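Local coordinates for beta-phenylalanine aminotransferase (Variovorax paradoxus, PDB 4AO9), which is a class-III, pyridoxal-5'-phosphate-dependent aminotransferase that transfers the amino group of beta-phenylalanine, probably to a keto acid acceptor, at residues F37-F48 with F65-I73. Residues are numbered along the deposited sequence; the frame is centred on the assembly and turned at random.
Sequences FTDANPASQRQF and FYAPFPLTI
F69 inserts its ring into the bend between two helices, held between F37 on one face and Q45 on the other. With CG set between the backbone N and the carbonyl carbon (chi1 57°), the ring reaches in between these two side chains. Q45 CB makes a CH-pi contact, 3.9 Å from the F69 ring centroid, while F37 meets the opposite face obliquely, planes at 47°. The F37 ring edge also abuts F69 O, with CE2 3.2 Å from that oxygen, and L71 CD2 and P68 CG press obliquely on the same ring. F69 CB in turn sits over a face of F48, whose CE1 reaches the edge of F65. L71 CD2 also packs against the N41 amide in van der Waals contact. Among polar contacts, an N41 ND2 hydrogen bond to F37 O (2.9 Å), in the carbonyl plane and on a lone pair, fixes that amide. T72 N donates to S44 OG (2.9 Å, 153°), the one direct hydrogen bond across the contact. A water joins S44 O, P70 O and T72 OG1; a second links T72 OG1 to Q47 NE2. The contact ties the bend between helices 23-40 and 42-51 to the cis-P68 loop entering strand 72-77. Helix 398-410 flanks F37, and T72 and I73 extend the sheet in parallel to a strand of the second subunit.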
loop_
_atom_site.group_PDB
_atom_site.type_symbol
_atom_site.label_atom_id
_atom_site.label_comp_id
_atom_site.label_asym_id
_atom_site.label_seq_id
_atom_site.Cartn_x
_atom_site.Cartn_y
_atom_site.Cartn_z
ATOM N N PHE A 37 -30.689 15.282 7.717
ATOM C CA PHE A 37 -29.358 14.728 7.963
ATOM C C PHE A 37 -28.428 15.784 8.569
ATOM O O PHE A 37 -27.753 15.530 9.575
ATOM C CB PHE A 37 -28.797 14.159 6.654
ATOM C CG PHE A 37 -27.348 13.737 6.729
ATOM C CD1 PHE A 37 -27.003 12.456 7.152
ATOM C CD2 PHE A 37 -26.343 14.628 6.383
ATOM C CE1 PHE A 37 -25.664 12.069 7.224
ATOM C CE2 PHE A 37 -25.003 14.255 6.456
ATOM C CZ PHE A 37 -24.667 12.968 6.872
ATOM N N THR A 38 -28.418 16.974 7.969
ATOM C CA THR A 38 -27.583 18.077 8.448
ATOM C C THR A 38 -27.946 18.488 9.880
ATOM O O THR A 38 -27.071 18.603 10.733
ATOM C CB THR A 38 -27.680 19.295 7.502
ATOM O OG1 THR A 38 -27.178 18.933 6.209
ATOM C CG2 THR A 38 -26.887 20.484 8.035
ATOM N N ASP A 39 -29.240 18.688 10.138
ATOM C CA ASP A 39 -29.702 19.154 11.451
ATOM C C ASP A 39 -29.410 18.162 12.567
ATOM O O ASP A 39 -29.139 18.558 13.699
ATOM C CB ASP A 39 -31.201 19.472 11.426
ATOM C CG ASP A 39 -31.535 20.669 10.547
ATOM O OD1 ASP A 39 -30.603 21.379 10.112
ATOM O OD2 ASP A 39 -32.738 20.886 10.291
ATOM N N ALA A 40 -29.437 16.875 12.223
ATOM C CA ALA A 40 -29.249 15.801 13.193
ATOM C C ALA A 40 -27.784 15.503 13.489
ATOM O O ALA A 40 -27.488 14.818 14.469
ATOM C CB ALA A 40 -29.943 14.535 12.706
ATOM N N ASN A 41 -26.879 16.032 12.662
ATOM C CA ASN A 41 -25.450 15.693 12.763
ATOM C C ASN A 41 -24.501 16.901 12.831
ATOM O O ASN A 41 -23.548 17.006 12.044
ATOM C CB ASN A 41 -25.076 14.721 11.641
ATOM C CG ASN A 41 -25.751 13.388 11.806
ATOM O OD1 ASN A 41 -25.375 12.603 12.674
ATOM N ND2 ASN A 41 -26.798 13.145 11.021
ATOM N N PRO A 42 -24.733 17.810 13.804
ATOM C CA PRO A 42 -23.874 18.999 13.857
ATOM C C PRO A 42 -22.405 18.735 14.194
ATOM O O PRO A 42 -21.522 19.456 13.704
ATOM C CB PRO A 42 -24.522 19.858 14.955
ATOM C CG PRO A 42 -25.353 18.919 15.751
ATOM C CD PRO A 42 -25.831 17.885 14.793
ATOM N N ALA A 43 -22.139 17.732 15.023
ATOM C CA ALA A 43 -20.763 17.398 15.365
ATOM C C ALA A 43 -20.029 16.870 14.124
ATOM O O ALA A 43 -18.878 17.251 13.880
ATOM C CB ALA A 43 -20.706 16.402 16.506
ATOM N N SER A 44 -20.690 16.032 13.329
ATOM C CA SER A 44 -20.065 15.585 12.077
ATOM C C SER A 44 -19.848 16.741 11.112
ATOM O O SER A 44 -18.838 16.785 10.403
ATOM C CB SER A 44 -20.845 14.453 11.408
ATOM O OG SER A 44 -20.540 13.211 12.024
ATOM N N GLN A 45 -20.772 17.702 11.093
ATOM C CA GLN A 45 -20.584 18.841 10.202
ATOM C C GLN A 45 -19.391 19.693 10.636
ATOM O O GLN A 45 -18.583 20.090 9.796
ATOM C CB GLN A 45 -21.853 19.698 10.074
ATOM C CG GLN A 45 -21.713 20.741 8.963
ATOM C CD GLN A 45 -22.997 21.482 8.664
ATOM O OE1 GLN A 45 -23.795 21.747 9.553
ATOM N NE2 GLN A 45 -23.200 21.814 7.397
ATOM N N ARG A 46 -19.295 19.978 11.938
ATOM C CA ARG A 46 -18.159 20.712 12.507
ATOM C C ARG A 46 -16.837 20.028 12.166
ATOM O O ARG A 46 -15.873 20.678 11.754
ATOM C CB ARG A 46 -18.312 20.804 14.034
ATOM C CG ARG A 46 -17.242 21.601 14.775
ATOM C CD ARG A 46 -17.545 21.680 16.284
ATOM N NE ARG A 46 -18.985 21.777 16.547
ATOM C CZ ARG A 46 -19.696 20.900 17.259
ATOM N NH1 ARG A 46 -19.117 19.845 17.820
ATOM N NH2 ARG A 46 -20.999 21.086 17.413
ATOM N N GLN A 47 -16.807 18.712 12.341
ATOM C CA GLN A 47 -15.591 17.946 12.094
ATOM C C GLN A 47 -15.192 18.001 10.617
ATOM O O GLN A 47 -14.001 18.171 10.298
ATOM C CB GLN A 47 -15.776 16.517 12.592
ATOM C CG GLN A 47 -14.612 15.586 12.351
ATOM C CD GLN A 47 -13.283 16.109 12.860
ATOM O OE1 GLN A 47 -13.215 16.850 13.850
ATOM N NE2 GLN A 47 -12.211 15.727 12.175
ATOM N N PHE A 48 -16.177 17.878 9.728
ATOM C CA PHE A 48 -15.932 17.984 8.295
ATOM C C PHE A 48 -15.320 19.328 7.922
ATOM O O PHE A 48 -14.320 19.387 7.198
ATOM C CB PHE A 48 -17.223 17.750 7.494
ATOM C CG PHE A 48 -17.067 17.995 6.022
ATOM C CD1 PHE A 48 -16.508 17.019 5.206
ATOM C CD2 PHE A 48 -17.472 19.207 5.454
ATOM C CE1 PHE A 48 -16.358 17.239 3.835
ATOM C CE2 PHE A 48 -17.320 19.445 4.081
ATOM C CZ PHE A 48 -16.759 18.452 3.272
ATOM N N PHE A 65 -16.603 9.800 0.924
ATOM C CA PHE A 65 -17.303 11.076 0.824
ATOM C C PHE A 65 -18.691 10.924 0.217
ATOM O O PHE A 65 -18.875 10.230 -0.782
ATOM C CB PHE A 65 -16.529 12.108 0.001
ATOM C CG PHE A 65 -17.242 13.430 -0.078
ATOM C CD1 PHE A 65 -18.171 13.679 -1.086
ATOM C CD2 PHE A 65 -17.031 14.396 0.895
ATOM C CE1 PHE A 65 -18.867 14.891 -1.135
ATOM C CE2 PHE A 65 -17.728 15.615 0.854
ATOM C CZ PHE A 65 -18.649 15.850 -0.160
ATOM N N TYR A 66 -19.662 11.590 0.834
ATOM C CA TYR A 66 -20.973 11.781 0.215
ATOM C C TYR A 66 -21.533 13.132 0.637
ATOM O O TYR A 66 -21.160 13.675 1.692
ATOM C CB TYR A 66 -21.952 10.647 0.564
ATOM C CG TYR A 66 -21.996 10.303 2.034
ATOM C CD1 TYR A 66 -21.107 9.360 2.568
ATOM C CD2 TYR A 66 -22.913 10.918 2.902
ATOM C CE1 TYR A 66 -21.113 9.038 3.914
ATOM C CE2 TYR A 66 -22.924 10.593 4.267
ATOM C CZ TYR A 66 -22.024 9.650 4.763
ATOM O OH TYR A 66 -22.029 9.318 6.101
ATOM N N ALA A 67 -22.416 13.676 -0.200
ATOM C CA ALA A 67 -23.059 14.950 0.080
ATOM C C ALA A 67 -24.216 14.772 1.070
ATOM O O ALA A 67 -24.823 13.704 1.127
ATOM C CB ALA A 67 -23.539 15.582 -1.219
ATOM N N PRO A 68 -24.531 15.816 1.857
ATOM C CA PRO A 68 -23.870 17.123 1.866
ATOM C C PRO A 68 -22.490 17.107 2.530
ATOM O O PRO A 68 -21.639 17.942 2.200
ATOM C CB PRO A 68 -24.859 18.009 2.631
ATOM C CG PRO A 68 -25.583 17.085 3.533
ATOM C CD PRO A 68 -25.689 15.774 2.771
ATOM N N PHE A 69 -22.281 16.148 3.435
ATOM C CA PHE A 69 -20.986 15.872 4.066
ATOM C C PHE A 69 -21.084 14.482 4.686
ATOM O O PHE A 69 -22.176 14.039 5.022
ATOM C CB PHE A 69 -20.637 16.909 5.152
ATOM C CG PHE A 69 -21.666 17.011 6.241
ATOM C CD1 PHE A 69 -22.739 17.885 6.118
ATOM C CD2 PHE A 69 -21.580 16.219 7.385
ATOM C CE1 PHE A 69 -23.706 17.973 7.111
ATOM C CE2 PHE A 69 -22.549 16.293 8.388
ATOM C CZ PHE A 69 -23.621 17.180 8.249
ATOM N N PRO A 70 -19.946 13.782 4.832
ATOM C CA PRO A 70 -19.997 12.445 5.426
ATOM C C PRO A 70 -20.027 12.499 6.943
ATOM O O PRO A 70 -19.436 13.406 7.548
ATOM C CB PRO A 70 -18.698 11.796 4.936
ATOM C CG PRO A 70 -17.756 12.963 4.767
ATOM C CD PRO A 70 -18.627 14.073 4.241
ATOM N N LEU A 71 -20.684 11.519 7.548
ATOM C CA LEU A 71 -20.610 11.334 8.993
ATOM C C LEU A 71 -19.197 10.954 9.409
ATOM O O LEU A 71 -18.517 10.175 8.725
ATOM C CB LEU A 71 -21.560 10.228 9.453
ATOM C CG LEU A 71 -23.065 10.407 9.238
ATOM C CD1 LEU A 71 -23.816 9.121 9.579
ATOM C CD2 LEU A 71 -23.576 11.545 10.088
ATOM N N THR A 72 -18.750 11.530 10.519
ATOM C CA THR A 72 -17.580 11.017 11.219
ATOM C C THR A 72 -18.000 9.866 12.121
ATOM O O THR A 72 -18.971 9.977 12.873
ATOM C CB THR A 72 -16.899 12.125 12.033
ATOM O OG1 THR A 72 -16.275 13.033 11.128
ATOM C CG2 THR A 72 -15.830 11.561 12.967
ATOM N N ILE A 73 -17.263 8.764 12.029
ATOM C CA ILE A 73 -17.509 7.591 12.859
ATOM C C ILE A 73 -16.580 7.649 14.070
ATOM O O ILE A 73 -15.359 7.716 13.915
ATOM C CB ILE A 73 -17.335 6.271 12.047
ATOM C CG1 ILE A 73 -18.284 6.236 10.832
ATOM C CG2 ILE A 73 -17.512 5.038 12.934
ATOM C CD1 ILE A 73 -19.771 6.454 11.156
HETATM O O HOH W 1 -17.588 14.521 9.246
HETATM O O HOH W 2 -13.613 13.397 10.378
#